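Local coordinates for protein fusion DH (Streptomyces sp. MJ635-86F5, PDB 6K97) that probably catalyses dehydration of polyketide intermediates in cremimycin biosynthesis, as an engineered fusion of a split dehydratase domain with a double hot dog fold, at residues H286-H295 and L306-V316. Numbering follows the deposited sequence.
Sequences HSGAKSLRVH and LSAVDAAGNAV
With CG turned anti to the carbonyl carbon (chi1 -63°), His286 lays its ring edge-on against Ala315, while Val316, its CG1 anti to the backbone N (chi1 168°), meets Leu292 at about a right angle, CG1 lying 3.9 Å from Leu292 CD2. His286 ND1 donates in the ring plane to Ala315 O (3.2 Å, 166° at the hydrogen). Ala289 CB adds a further methyl, 3.9 Å from Val316 CG1. Loop 286-290 thus meets the start of strand 315-327. Beyond it, strands 291-295 and 306-309 run antiparallel: Arg293 and Val309 exchange two backbone bonds, as do His295 and Ser307. Between these pairs Val294 CG2 packs on Ala308 CB at 3.9 Å. The type I turn 310-313 is braced by Asp310, whose OD2 receives Asn314 ND2 on its syn lone pair at 2.9 Å, while Asn314 N approaches OD1 from above the carboxylate plane; an alanine in place of Asp310 would probably leave Asn314 N without this acceptor and the side-chain amide free to turn. In this hairpin of the predicted C-terminal hotdog, backbone bonds hold the strands in register, putting Leu292, Val294 and Ala308 on the face packed against helix 252-266, and Arg293, salt-bridged to Asp233, and His295, whose NE2 hydrogen-bonds to Asp229, on the other.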
loop_
_atom_site.group_PDB
_atom_site.type_symbol
_atom_site.label_atom_id
_atom_site.label_comp_id
_atom_site.label_asym_id
_atom_site.label_seq_id
_atom_site.Cartn_x
_atom_site.Cartn_y
_atom_site.Cartn_z
ATOM N N HIS A 286 -1.943 -12.557 -24.609
ATOM C CA HIS A 286 -2.967 -11.515 -24.871
ATOM C C HIS A 286 -4.084 -11.619 -23.818
ATOM O O HIS A 286 -4.547 -12.660 -23.526
ATOM C CB HIS A 286 -3.575 -11.682 -26.257
ATOM C CG HIS A 286 -2.599 -11.506 -27.367
ATOM N ND1 HIS A 286 -2.064 -12.571 -28.069
ATOM C CD2 HIS A 286 -2.018 -10.400 -27.865
ATOM C CE1 HIS A 286 -1.251 -12.125 -29.000
ATOM N NE2 HIS A 286 -1.210 -10.812 -28.902
ATOM N N SER A 287 -4.472 -10.500 -23.276
ATOM C CA SER A 287 -5.394 -10.381 -22.204
ATOM C C SER A 287 -6.770 -10.350 -22.785
ATOM O O SER A 287 -6.906 -10.099 -23.940
ATOM C CB SER A 287 -5.194 -9.020 -21.490
ATOM O OG SER A 287 -4.030 -9.049 -20.642
ATOM N N GLY A 288 -7.803 -10.608 -21.967
ATOM C CA GLY A 288 -9.169 -10.427 -22.447
ATOM C C GLY A 288 -9.800 -11.500 -23.311
ATOM O O GLY A 288 -10.879 -11.290 -23.798
ATOM N N ALA A 289 -9.217 -12.674 -23.466
ATOM C CA ALA A 289 -9.876 -13.682 -24.292
ATOM C C ALA A 289 -11.254 -14.058 -23.757
ATOM O O ALA A 289 -11.427 -14.166 -22.550
ATOM C CB ALA A 289 -9.032 -14.922 -24.419
ATOM N N LYS A 290 -12.234 -14.217 -24.661
ATOM C CA LYS A 290 -13.594 -14.567 -24.249
ATOM C C LYS A 290 -13.834 -16.065 -24.312
ATOM O O LYS A 290 -14.666 -16.601 -23.589
ATOM C CB LYS A 290 -14.626 -13.787 -25.043
ATOM C CG LYS A 290 -15.039 -14.369 -26.367
ATOM C CD LYS A 290 -16.294 -13.652 -26.853
ATOM C CE LYS A 290 -17.039 -14.461 -27.905
ATOM N NZ LYS A 290 -18.491 -14.422 -27.593
ATOM N N SER A 291 -13.047 -16.740 -25.142
ATOM C CA SER A 291 -13.083 -18.193 -25.188
ATOM C C SER A 291 -11.741 -18.780 -25.617
ATOM O O SER A 291 -10.874 -18.061 -26.093
ATOM C CB SER A 291 -14.207 -18.660 -26.114
ATOM O OG SER A 291 -13.917 -18.394 -27.433
ATOM N N LEU A 292 -11.605 -20.089 -25.458
ATOM C CA LEU A 292 -10.337 -20.764 -25.645
ATOM C C LEU A 292 -10.460 -22.179 -26.191
ATOM O O LEU A 292 -11.383 -22.894 -25.850
ATOM C CB LEU A 292 -9.634 -20.844 -24.309
ATOM C CG LEU A 292 -9.235 -19.551 -23.579
ATOM C CD1 LEU A 292 -8.499 -19.961 -22.334
ATOM C CD2 LEU A 292 -8.309 -18.665 -24.374
ATOM N N ARG A 293 -9.536 -22.553 -27.073
ATOM C CA ARG A 293 -9.306 -23.925 -27.451
ATOM C C ARG A 293 -8.029 -24.320 -26.753
ATOM O O ARG A 293 -6.973 -23.681 -26.920
ATOM C CB ARG A 293 -9.155 -24.093 -28.965
ATOM C CG ARG A 293 -10.367 -23.609 -29.778
ATOM C CD ARG A 293 -10.426 -24.278 -31.154
ATOM N NE ARG A 293 -10.228 -25.740 -31.006
ATOM C CZ ARG A 293 -11.172 -26.668 -31.028
ATOM N NH1 ARG A 293 -12.445 -26.360 -31.238
ATOM N NH2 ARG A 293 -10.818 -27.928 -30.850
ATOM N N VAL A 294 -8.116 -25.402 -25.988
ATOM C CA VAL A 294 -7.095 -25.732 -25.031
ATOM C C VAL A 294 -6.488 -27.106 -25.257
ATOM O O VAL A 294 -7.195 -28.096 -25.339
ATOM C CB VAL A 294 -7.729 -25.708 -23.653
ATOM C CG1 VAL A 294 -6.734 -26.141 -22.610
ATOM C CG2 VAL A 294 -8.213 -24.318 -23.345
ATOM N N HIS A 295 -5.177 -27.172 -25.316
ATOM C CA HIS A 295 -4.478 -28.452 -25.410
ATOM C C HIS A 295 -3.932 -28.770 -24.034
ATOM O O HIS A 295 -3.109 -28.018 -23.486
ATOM C CB HIS A 295 -3.353 -28.352 -26.460
ATOM C CG HIS A 295 -2.646 -29.642 -26.750
ATOM N ND1 HIS A 295 -1.575 -29.720 -27.622
ATOM C CD2 HIS A 295 -2.829 -30.899 -26.280
ATOM C CE1 HIS A 295 -1.145 -30.969 -27.695
ATOM N NE2 HIS A 295 -1.893 -31.706 -26.897
ATOM N N LEU A 306 -0.712 -27.008 -20.013
ATOM C CA LEU A 306 -1.600 -26.614 -21.064
ATOM C C LEU A 306 -1.207 -25.382 -21.860
ATOM O O LEU A 306 -0.331 -24.579 -21.495
ATOM C CB LEU A 306 -2.982 -26.465 -20.505
ATOM C CG LEU A 306 -3.212 -25.407 -19.446
ATOM C CD1 LEU A 306 -3.653 -24.120 -20.095
ATOM C CD2 LEU A 306 -4.278 -25.884 -18.490
ATOM N N SER A 307 -1.900 -25.262 -22.971
ATOM C CA SER A 307 -1.570 -24.306 -24.026
ATOM C C SER A 307 -2.916 -23.915 -24.648
ATOM O O SER A 307 -3.796 -24.763 -24.818
ATOM C CB SER A 307 -0.702 -25.067 -25.000
ATOM O OG SER A 307 -0.300 -24.283 -26.034
ATOM N N ALA A 308 -3.120 -22.645 -24.929
ATOM C CA ALA A 308 -4.412 -22.238 -25.428
ATOM C C ALA A 308 -4.408 -21.092 -26.429
ATOM O O ALA A 308 -3.797 -20.077 -26.195
ATOM C CB ALA A 308 -5.270 -21.877 -24.265
ATOM N N VAL A 309 -5.169 -21.233 -27.493
ATOM C CA VAL A 309 -5.366 -20.186 -28.466
ATOM C C VAL A 309 -6.837 -19.729 -28.362
ATOM O O VAL A 309 -7.640 -20.383 -27.685
ATOM C CB VAL A 309 -5.028 -20.700 -29.892
ATOM C CG1 VAL A 309 -3.620 -21.289 -29.937
ATOM C CG2 VAL A 309 -6.039 -21.762 -30.353
ATOM N N ASP A 310 -7.175 -18.567 -28.935
ATOM C CA ASP A 310 -8.539 -18.044 -28.885
ATOM C C ASP A 310 -9.244 -18.520 -30.143
ATOM O O ASP A 310 -8.654 -19.270 -30.924
ATOM C CB ASP A 310 -8.548 -16.513 -28.765
ATOM C CG ASP A 310 -7.894 -15.786 -29.981
ATOM O OD1 ASP A 310 -7.558 -16.438 -31.019
ATOM O OD2 ASP A 310 -7.692 -14.539 -29.862
ATOM N N ALA A 311 -10.482 -18.089 -30.372
ATOM C CA ALA A 311 -11.293 -18.608 -31.496
ATOM C C ALA A 311 -10.723 -18.286 -32.885
ATOM O O ALA A 311 -11.091 -18.937 -33.852
ATOM C CB ALA A 311 -12.740 -18.104 -31.406
ATOM N N ALA A 312 -9.832 -17.295 -32.984
ATOM C CA ALA A 312 -9.106 -17.009 -34.253
ATOM C C ALA A 312 -7.718 -17.693 -34.366
ATOM O O ALA A 312 -7.030 -17.476 -35.335
ATOM C CB ALA A 312 -8.934 -15.515 -34.414
ATOM N N GLY A 313 -7.300 -18.477 -33.367
ATOM C CA GLY A 313 -5.975 -19.092 -33.393
ATOM C C GLY A 313 -4.822 -18.254 -32.834
ATOM O O GLY A 313 -3.698 -18.695 -32.858
ATOM N N ASN A 314 -5.068 -17.052 -32.326
ATOM C CA ASN A 314 -4.034 -16.337 -31.632
ATOM C C ASN A 314 -3.717 -17.085 -30.357
ATOM O O ASN A 314 -4.620 -17.515 -29.630
ATOM C CB ASN A 314 -4.492 -14.919 -31.245
ATOM C CG ASN A 314 -5.043 -14.115 -32.421
ATOM O OD1 ASN A 314 -4.367 -13.889 -33.452
ATOM N ND2 ASN A 314 -6.277 -13.654 -32.267
ATOM N N ALA A 315 -2.440 -17.223 -30.053
ATOM C CA ALA A 315 -1.995 -17.809 -28.800
ATOM C C ALA A 315 -2.411 -16.892 -27.625
ATOM O O ALA A 315 -2.194 -15.699 -27.678
ATOM C CB ALA A 315 -0.494 -17.968 -28.854
ATOM N N VAL A 316 -3.029 -17.421 -26.589
ATOM C CA VAL A 316 -3.487 -16.591 -25.485
ATOM C C VAL A 316 -2.701 -16.885 -24.226
ATOM O O VAL A 316 -2.178 -15.964 -23.598
ATOM C CB VAL A 316 -4.968 -16.823 -25.179
ATOM C CG1 VAL A 316 -5.400 -16.189 -23.866
ATOM C CG2 VAL A 316 -5.807 -16.317 -26.309
#